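Local coordinates for protein PHOX (Pseudomonas fluorescens, PDB 4A9V) that is an alkaline phosphatase with a beta-propeller fold, probably hydrolysing phosphate monoesters at a cofactor built of two oxo-bridged irons and calcium ions, at residues A[276-281]-A[286-291]. Residues are numbered along the deposited sequence; the frame is centred on the assembly and turned at random.
With LI (lithium ion), chain C.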
ATOM      1  N   ALA A 276      -1.794  -9.258  -1.279  1.00  6.31           N
ATOM      2  CA  ALA A 276      -3.040  -9.724  -1.884  1.00  6.90           C
ATOM      3  C   ALA A 276      -3.238 -11.204  -1.602  1.00  6.66           C
ATOM      4  O   ALA A 276      -2.441 -12.031  -2.040  1.00  7.16           O
ATOM      5  CB  ALA A 276      -3.021  -9.480  -3.385  1.00  7.55           C
ATOM      6  N   LEU A 277      -4.296 -11.537  -0.869  1.00  6.84           N
ATOM      7  CA  LEU A 277      -4.551 -12.920  -0.467  1.00  7.06           C
ATOM      8  C   LEU A 277      -5.247 -13.712  -1.566  1.00  7.80           C
ATOM      9  O   LEU A 277      -6.220 -13.252  -2.159  1.00  8.75           O
ATOM     10  CB  LEU A 277      -5.403 -12.952   0.803  1.00  7.58           C
ATOM     11  CG  LEU A 277      -4.640 -13.038   2.124  1.00  8.50           C
ATOM     12  CD1 LEU A 277      -4.004 -14.403   2.320  1.00  9.68           C
ATOM     13  CD2 LEU A 277      -3.615 -11.930   2.251  1.00 10.49           C
ATOM     14  N   ALA A 278      -4.834 -14.965  -1.700  1.00  7.00           N
ATOM     15  CA  ALA A 278      -5.523 -15.951  -2.512  1.00  7.64           C
ATOM     16  C   ALA A 278      -5.320 -17.308  -1.845  1.00  7.24           C
ATOM     17  O   ALA A 278      -4.739 -17.396  -0.763  1.00  7.32           O
ATOM     18  CB  ALA A 278      -4.967 -15.942  -3.936  1.00  9.30           C
ATOM     19  N   GLU A 279      -5.777 -18.359  -2.502  1.00  8.21           N
ATOM     20  CA  GLU A 279      -5.702 -19.691  -1.934  1.00  8.45           C
ATOM     21  C   GLU A 279      -5.401 -20.657  -3.067  1.00  8.19           C
ATOM     22  O   GLU A 279      -5.978 -20.550  -4.146  1.00  9.38           O
ATOM     23  CB  GLU A 279      -7.037 -20.035  -1.262  1.00 10.72           C
ATOM     24  CG  GLU A 279      -7.072 -21.349  -0.485  1.00 12.60           C
ATOM     25  CD  GLU A 279      -8.363 -21.565   0.310  1.00 17.84           C
ATOM     26  OE1 GLU A 279      -9.249 -20.687   0.333  1.00 20.57           O
ATOM     27  OE2 GLU A 279      -8.458 -22.594   1.011  1.00 22.79           O
ATOM     28  N   THR A 280      -4.480 -21.591  -2.834  1.00  8.13           N
ATOM     29  CA  THR A 280      -4.234 -22.657  -3.806  1.00  8.60           C
ATOM     30  C   THR A 280      -5.438 -23.598  -3.888  1.00  8.60           C
ATOM     31  O   THR A 280      -6.289 -23.623  -2.997  1.00  9.10           O
ATOM     32  CB  THR A 280      -3.000 -23.493  -3.436  1.00  8.26           C
ATOM     33  OG1 THR A 280      -3.294 -24.253  -2.265  1.00  9.31           O
ATOM     34  CG2 THR A 280      -1.778 -22.628  -3.211  1.00  9.35           C
ATOM     35  N   ASP A 281      -5.494 -24.401  -4.942  1.00  9.65           N
ATOM     36  CA  ASP A 281      -6.572 -25.367  -5.057  1.00 10.40           C
ATOM     37  C   ASP A 281      -6.566 -26.351  -3.883  1.00 11.08           C
ATOM     38  O   ASP A 281      -7.623 -26.790  -3.439  1.00 13.68           O
ATOM     39  CB  ASP A 281      -6.472 -26.129  -6.373  1.00 11.11           C
ATOM     40  CG  ASP A 281      -6.916 -25.308  -7.570  1.00 11.57           C
ATOM     41  OD1 ASP A 281      -7.234 -24.104  -7.431  1.00 13.37           O
ATOM     42  OD2 ASP A 281      -6.984 -25.893  -8.671  1.00 15.17           O
ATOM     43  N   VAL A 286      -1.914 -17.941  -0.213  1.00  6.85           N
ATOM     44  CA  VAL A 286      -1.041 -17.287  -1.177  1.00  6.72           C
ATOM     45  C   VAL A 286      -1.113 -15.786  -0.928  1.00  5.98           C
ATOM     46  O   VAL A 286      -2.191 -15.233  -0.710  1.00  7.36           O
ATOM     47  CB  VAL A 286      -1.489 -17.614  -2.622  1.00  7.23           C
ATOM     48  CG1 VAL A 286      -0.627 -16.894  -3.645  1.00  8.10           C
ATOM     49  CG2 VAL A 286      -1.470 -19.121  -2.850  1.00  7.73           C
ATOM     50  N   VAL A 287       0.051 -15.148  -0.923  1.00  6.46           N
ATOM     51  CA  VAL A 287       0.130 -13.700  -0.741  1.00  6.57           C
ATOM     52  C   VAL A 287       0.991 -13.098  -1.849  1.00  6.54           C
ATOM     53  O   VAL A 287       2.192 -13.353  -1.909  1.00  6.85           O
ATOM     54  CB  VAL A 287       0.728 -13.324   0.630  1.00  6.99           C
ATOM     55  CG1 VAL A 287       0.614 -11.823   0.844  1.00  7.47           C
ATOM     56  CG2 VAL A 287       0.067 -14.105   1.760  1.00  7.80           C
ATOM     57  N   TYR A 288       0.370 -12.365  -2.770  1.00  6.28           N
ATOM     58  CA  TYR A 288       1.112 -11.653  -3.820  1.00  6.24           C
ATOM     59  C   TYR A 288       1.529 -10.272  -3.313  1.00  5.93           C
ATOM     60  O   TYR A 288       0.747  -9.590  -2.647  1.00  6.81           O
ATOM     61  CB  TYR A 288       0.251 -11.492  -5.082  1.00  6.57           C
ATOM     62  CG  TYR A 288      -0.127 -12.788  -5.759  1.00  6.52           C
ATOM     63  CD1 TYR A 288       0.773 -13.448  -6.576  1.00  7.05           C
ATOM     64  CD2 TYR A 288      -1.413 -13.295  -5.661  1.00  7.17           C
ATOM     65  CE1 TYR A 288       0.414 -14.604  -7.246  1.00  7.77           C
ATOM     66  CE2 TYR A 288      -1.785 -14.454  -6.322  1.00  7.36           C
ATOM     67  CZ  TYR A 288      -0.870 -15.094  -7.137  1.00  7.81           C
ATOM     68  OH  TYR A 288      -1.215 -16.246  -7.813  1.00  9.09           O
ATOM     69  N   MET A 289       2.758  -9.860  -3.621  1.00  5.98           N
ATOM     70  CA  MET A 289       3.360  -8.677  -3.015  1.00  6.10           C
ATOM     71  C   MET A 289       4.226  -7.921  -4.017  1.00  6.63           C
ATOM     72  O   MET A 289       5.163  -8.488  -4.576  1.00  7.81           O
ATOM     73  CB  MET A 289       4.243  -9.088  -1.838  1.00  6.42           C
ATOM     74  CG  MET A 289       3.475  -9.683  -0.675  1.00  7.25           C
ATOM     75  SD  MET A 289       4.551 -10.296   0.635  1.00  7.74           S
ATOM     76  CE  MET A 289       5.222 -11.762  -0.153  1.00  8.62           C
ATOM     77  N   GLY A 290       4.046  -6.607  -4.083  1.00  5.85           N
ATOM     78  CA  GLY A 290       4.910  -5.745  -4.877  1.00  6.37           C
ATOM     79  C   GLY A 290       5.939  -5.029  -4.016  1.00  5.78           C
ATOM     80  O   GLY A 290       5.686  -4.724  -2.849  1.00  6.88           O
ATOM     81  N   ASP A 291       7.099  -4.752  -4.614  1.00  6.11           N
ATOM     82  CA  ASP A 291       8.171  -3.937  -4.032  1.00  6.42           C
ATOM     83  C   ASP A 291       8.237  -2.618  -4.797  1.00  6.90           C
ATOM     84  O   ASP A 291       8.652  -2.600  -5.955  1.00  7.09           O
ATOM     85  CB  ASP A 291       9.497  -4.703  -4.182  1.00  6.65           C
ATOM     86  CG  ASP A 291      10.665  -4.027  -3.519  1.00  6.05           C
ATOM     87  OD1 ASP A 291      10.481  -3.014  -2.808  1.00  6.78           O
ATOM     88  OD2 ASP A 291      11.793  -4.560  -3.658  1.00  6.79           O
TER
HETATM   89 LI    LI C 612      -9.336 -22.240  -0.774  1.00 19.80          LI
HETATM   90  O   HOH W   1      -9.050 -22.991  -3.204  1.00 23.64           O
HETATM   91  O   HOH W   2     -11.107 -23.634   0.321  1.00 23.81           O
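The segments 276-281 and 286-291 carry the two strands of an antiparallel beta hairpin of the propeller, the strand axes 4.6 Å apart at 148°, in a register pairing Ala276 with Tyr288, Leu277 with Val287 and Ala278 with Val286. Four backbone hydrogen bonds establish it, two in each of the hydrogen-bonded pairs Ala276-Tyr288 and Ala278-Val286. The last, from Val286 N to Ala278 O at 2.9 Å, approaches 50° out of the carbonyl plane, missing the lone-pair direction. Strand 276-279 is an outermost strand of its sheet and follows closely on Glu273, a ligand of the iron-calcium cofactor; the far edge of strand 284-290 pairs with strand 296-303.

Leu277 and Val287 share one face of the hairpin, side by side, with Leu277 CD1 4.1 Å from Val287 CG2. Ala276, Ala278, Val286 and Tyr288 occupy the other face. There, Ala278 CB meets Val286 CB at 4.1 Å and approaches the Tyr288 ring obliquely at CE2. Val286 has CG1 anti to its backbone N (chi1 178°), which sets CG1 3.8 Å above one face of that ring, offset toward its rim, while CG2 turns to Thr280 CG2, a close 3.5 Å methyl contact. Beyond the paired residues, the Glu279 carboxylate meets a lithium ion, but the ion's 1.6 Å distance from Glu279 CD makes the coordination geometry doubtful; Glu279 OE2 also hydrogen-bonds His309. Trp432 stacks edge-to-face with Tyr288, whose phenol oxygen OH is hydrogen-bonded to His439 ND1.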